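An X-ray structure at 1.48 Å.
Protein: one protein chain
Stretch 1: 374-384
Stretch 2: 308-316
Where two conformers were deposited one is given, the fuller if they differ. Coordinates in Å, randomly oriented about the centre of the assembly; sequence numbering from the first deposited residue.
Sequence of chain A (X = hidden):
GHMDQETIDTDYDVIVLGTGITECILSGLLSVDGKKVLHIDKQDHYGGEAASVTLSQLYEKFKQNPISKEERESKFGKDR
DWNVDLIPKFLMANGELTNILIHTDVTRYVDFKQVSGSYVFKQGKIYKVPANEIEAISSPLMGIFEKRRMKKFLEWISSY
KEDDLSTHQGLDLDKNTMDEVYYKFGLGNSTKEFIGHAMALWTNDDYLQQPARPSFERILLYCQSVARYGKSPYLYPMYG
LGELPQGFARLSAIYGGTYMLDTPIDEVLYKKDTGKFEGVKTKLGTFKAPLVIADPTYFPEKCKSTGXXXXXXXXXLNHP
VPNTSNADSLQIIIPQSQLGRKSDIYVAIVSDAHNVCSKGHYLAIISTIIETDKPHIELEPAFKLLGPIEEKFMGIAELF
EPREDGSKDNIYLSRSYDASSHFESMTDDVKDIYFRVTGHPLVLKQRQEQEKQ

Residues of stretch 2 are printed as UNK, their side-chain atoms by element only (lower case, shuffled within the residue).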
# COMPACT_ATOMS: atom_id res chain seq x y z
N LYS A 374 28.46 -7.20 14.79
CA LYS A 374 27.98 -8.47 14.30
C LYS A 374 26.46 -8.38 14.23
O LYS A 374 25.77 -8.88 15.13
CB LYS A 374 28.44 -9.62 15.20
CG LYS A 374 29.95 -9.90 15.08
CD LYS A 374 30.39 -11.09 15.90
CE LYS A 374 31.90 -11.30 15.76
NZ LYS A 374 32.37 -12.42 16.65
N PRO A 375 25.95 -7.69 13.19
CA PRO A 375 24.53 -7.35 13.08
C PRO A 375 23.60 -8.56 13.22
O PRO A 375 22.60 -8.48 13.95
CB PRO A 375 24.42 -6.71 11.69
CG PRO A 375 25.77 -6.11 11.47
CD PRO A 375 26.72 -7.12 12.06
N HIS A 376 23.95 -9.68 12.58
CA HIS A 376 23.15 -10.91 12.65
C HIS A 376 22.97 -11.40 14.10
O HIS A 376 21.87 -11.81 14.50
CB HIS A 376 23.74 -12.01 11.76
CG HIS A 376 23.71 -11.69 10.30
ND1 HIS A 376 23.98 -12.64 9.32
CD2 HIS A 376 23.44 -10.54 9.63
CE1 HIS A 376 23.88 -12.08 8.13
NE2 HIS A 376 23.55 -10.81 8.29
N ILE A 377 24.03 -11.31 14.90
CA ILE A 377 23.98 -11.75 16.30
C ILE A 377 23.03 -10.88 17.17
O ILE A 377 22.42 -11.37 18.13
CB ILE A 377 25.41 -11.80 16.93
CG1 ILE A 377 26.29 -12.83 16.20
CG2 ILE A 377 25.36 -12.02 18.45
CD1 ILE A 377 25.57 -13.92 15.37
N GLU A 378 22.90 -9.60 16.81
CA GLU A 378 22.03 -8.69 17.56
C GLU A 378 20.61 -9.19 17.53
O GLU A 378 19.84 -8.94 18.48
CB GLU A 378 22.06 -7.29 16.96
CG GLU A 378 23.37 -6.58 17.24
CD GLU A 378 23.43 -5.22 16.59
OE1 GLU A 378 24.37 -5.00 15.80
OE2 GLU A 378 22.53 -4.38 16.86
N LEU A 379 20.25 -9.87 16.44
CA LEU A 379 18.86 -10.35 16.30
C LEU A 379 18.58 -11.68 16.98
O LEU A 379 17.41 -12.10 17.02
CB LEU A 379 18.49 -10.49 14.82
CG LEU A 379 18.61 -9.17 14.04
CD1 LEU A 379 17.99 -9.33 12.66
CD2 LEU A 379 17.94 -8.03 14.82
N GLU A 380 19.62 -12.35 17.48
CA GLU A 380 19.43 -13.69 18.08
C GLU A 380 18.25 -13.77 19.10
O GLU A 380 17.46 -14.72 19.03
CB GLU A 380 20.74 -14.26 18.63
CG GLU A 380 20.68 -15.77 19.03
CD GLU A 380 20.28 -16.75 17.91
OE1 GLU A 380 20.27 -16.41 16.69
OE2 GLU A 380 19.96 -17.91 18.26
N PRO A 381 18.13 -12.81 20.06
CA PRO A 381 17.00 -12.90 21.03
C PRO A 381 15.64 -12.87 20.34
O PRO A 381 14.68 -13.47 20.83
CB PRO A 381 17.19 -11.66 21.91
CG PRO A 381 18.61 -11.27 21.75
CD PRO A 381 19.03 -11.68 20.38
N ALA A 382 15.55 -12.18 19.21
CA ALA A 382 14.31 -12.18 18.42
C ALA A 382 14.15 -13.47 17.61
O ALA A 382 13.07 -14.04 17.58
CB ALA A 382 14.29 -10.99 17.51
N PHE A 383 15.21 -13.96 16.96
CA PHE A 383 15.09 -15.24 16.25
C PHE A 383 14.63 -16.32 17.22
O PHE A 383 13.82 -17.17 16.84
CB PHE A 383 16.44 -15.69 15.69
CG PHE A 383 16.90 -14.94 14.49
CD1 PHE A 383 16.06 -14.60 13.44
CD2 PHE A 383 18.26 -14.62 14.39
CE1 PHE A 383 16.57 -13.89 12.32
CE2 PHE A 383 18.74 -13.91 13.29
CZ PHE A 383 17.90 -13.54 12.27
N LYS A 384 15.13 -16.28 18.46
CA LYS A 384 14.79 -17.31 19.46
C LYS A 384 13.29 -17.35 19.79
O LYS A 384 12.76 -18.38 20.25
CB LYS A 384 15.56 -17.09 20.74
CG LYS A 384 16.92 -17.72 20.75
CD LYS A 384 17.68 -17.23 21.98
CE LYS A 384 18.72 -18.22 22.44
NZ LYS A 384 19.91 -17.50 22.99
N UNK A 308 22.50 5.91 10.77
CA UNK A 308 21.90 4.66 11.24
C UNK A 308 21.75 3.65 10.11
O UNK A 308 21.44 3.99 8.98
c UNK A 308 20.53 4.92 11.82
c UNK A 308 19.11 6.29 13.33
o UNK A 308 18.58 5.92 14.37
c UNK A 308 20.51 5.86 13.00
n UNK A 308 18.49 7.07 12.43
N UNK A 309 21.99 2.39 10.44
CA UNK A 309 21.76 1.31 9.51
C UNK A 309 20.76 0.39 10.18
O UNK A 309 20.86 0.11 11.38
c UNK A 309 26.23 -1.83 9.00
c UNK A 309 25.15 0.17 7.97
c UNK A 309 23.03 0.49 9.27
c UNK A 309 24.09 1.17 8.42
n UNK A 309 26.13 -2.51 7.87
n UNK A 309 26.79 -2.39 10.06
n UNK A 309 25.76 -0.58 9.08
N UNK A 310 19.80 -0.09 9.39
CA UNK A 310 18.76 -0.96 9.92
C UNK A 310 18.94 -2.34 9.34
O UNK A 310 19.02 -2.50 8.12
c UNK A 310 16.25 -1.25 10.18
c UNK A 310 17.36 -0.42 9.52
c UNK A 310 17.19 1.04 9.92
N UNK A 311 18.98 -3.36 10.21
CA UNK A 311 18.99 -4.73 9.70
C UNK A 311 17.55 -5.22 9.67
O UNK A 311 16.78 -4.96 10.64
c UNK A 311 19.89 -7.10 9.92
c UNK A 311 19.54 -5.66 11.99
c UNK A 311 19.90 -5.69 10.52
c UNK A 311 21.02 -8.00 10.42
N UNK A 312 17.18 -5.86 8.56
CA UNK A 312 15.84 -6.42 8.40
C UNK A 312 15.98 -7.87 7.97
O UNK A 312 16.61 -8.18 6.93
n UNK A 312 14.86 -0.71 5.85
c UNK A 312 14.11 -0.79 6.93
c UNK A 312 15.01 -5.62 7.40
c UNK A 312 14.10 -3.29 6.87
n UNK A 312 13.73 -1.98 7.42
n UNK A 312 13.67 0.33 7.50
c UNK A 312 14.79 -4.16 7.87
N UNK A 313 15.45 -8.75 8.82
CA UNK A 313 15.58 -10.19 8.59
C UNK A 313 14.17 -10.69 8.33
O UNK A 313 13.36 -10.72 9.23
c UNK A 313 16.15 -10.90 9.82
N UNK A 314 13.93 -11.12 7.10
CA UNK A 314 12.65 -11.65 6.70
C UNK A 314 12.69 -13.16 6.89
O UNK A 314 13.49 -13.86 6.25
c UNK A 314 12.35 -9.76 5.00
c UNK A 314 12.43 -9.40 3.52
c UNK A 314 11.06 -11.98 4.72
c UNK A 314 12.35 -11.29 5.22
N UNK A 315 11.89 -13.64 7.84
CA UNK A 315 11.89 -15.06 8.17
C UNK A 315 10.60 -15.71 7.73
O UNK A 315 9.53 -15.12 7.91
c UNK A 315 11.99 -15.25 9.68
s UNK A 315 13.52 -14.49 10.33
N UNK A 316 10.73 -16.90 7.14
CA UNK A 316 9.55 -17.69 6.76
C UNK A 316 9.43 -18.83 7.75
O UNK A 316 10.39 -19.55 7.99
c UNK A 316 10.04 -17.72 2.84
c UNK A 316 8.44 -19.20 5.08
c UNK A 316 9.65 -18.27 5.34
c UNK A 316 9.76 -17.16 4.28

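Position 308 has five side-chain atoms: three carbons in a row, the third carrying one oxygen and one nitrogen. That terminal amide after two methylene carbons is glutamine, Q308. It lies out of reach of stretch 1.

Position 309 carries three carbons, a nitrogen, and then a carbon bonded to two further nitrogens. Its CA-to-CB bond points toward stretch 1, and one terminal nitrogen lies 4.1 Å from CG of P375. The planar three-nitrogen end identifies arginine, R309, and that nitrogen is NH2. The approach is oblique to the guanidinium plane, and no hydrogen bond accompanies it.

Position 310 shows three carbons, one bonded to CA and carrying the other two. A fork at CB with two single-carbon arms is valine, V310; it is buried but makes no contact with stretch 1.

Position 311 has four carbons, forked at the first, with one arm two carbons long. The end carbon of the long arm meets three residues of stretch 1: it lies 3.9 Å from CB of P375, 3.6 Å from CD2 of H376 and 4.0 Å from CD1 of L379. The uneven fork means isoleucine, I311, and that carbon is CD1. With chi1 and chi2 both t, the long arm is extended. The approach to the H376 ring is oblique. Of all positions in the strand, this one has the largest area covered by stretch 1, 93 Å².

Position 312 repeats the pattern of three carbons, a nitrogen and a carbon with two nitrogens, so it is a second arginine, R312. Its CA-to-CB bond points away from stretch 1, and NH2 of R312 is hydrogen-bonded elsewhere in the structure.

Position 313 has a single side-chain carbon, CB, which points toward stretch 1 and lies 3.7 Å from CD1 of L379 and 3.9 Å from CE1 of F383, so one methyl group touches both side chains. A lone carbon is alanine, A313.

Position 314 has four carbons with the same uneven fork as I311, which makes it isoleucine, I314. Here CA-to-CB points away, and no contact with stretch 1 results.

Position 315 has one carbon followed by one sulfur, and the sulfur comes within 3.7 Å of CE1 of F383. This is cysteine, C315, with chi1 at -59° (m). SG of C315 lies 4.9 Å from the centroid of the F383 ring and 80° off the ring normal, a sulfur-aromatic contact at the ring edge.

Position 316 has four carbons, again forked at the first with one two-carbon arm: isoleucine, I316, out of reach of stretch 1.

The contact follows strand alternation. R309, I311, A313 and C315 point toward stretch 1, while the residues between them make no contact with it. P375, L379 and F383, spaced four residues apart in stretch 1, pair by nearest CA with I311, A313 and C315. The two stretches bury 332 Å² in total without a single hydrogen bond between them, so packing of largely apolar side chains defines the contact.

Stretch 2 (308-316) QRVIRAICI
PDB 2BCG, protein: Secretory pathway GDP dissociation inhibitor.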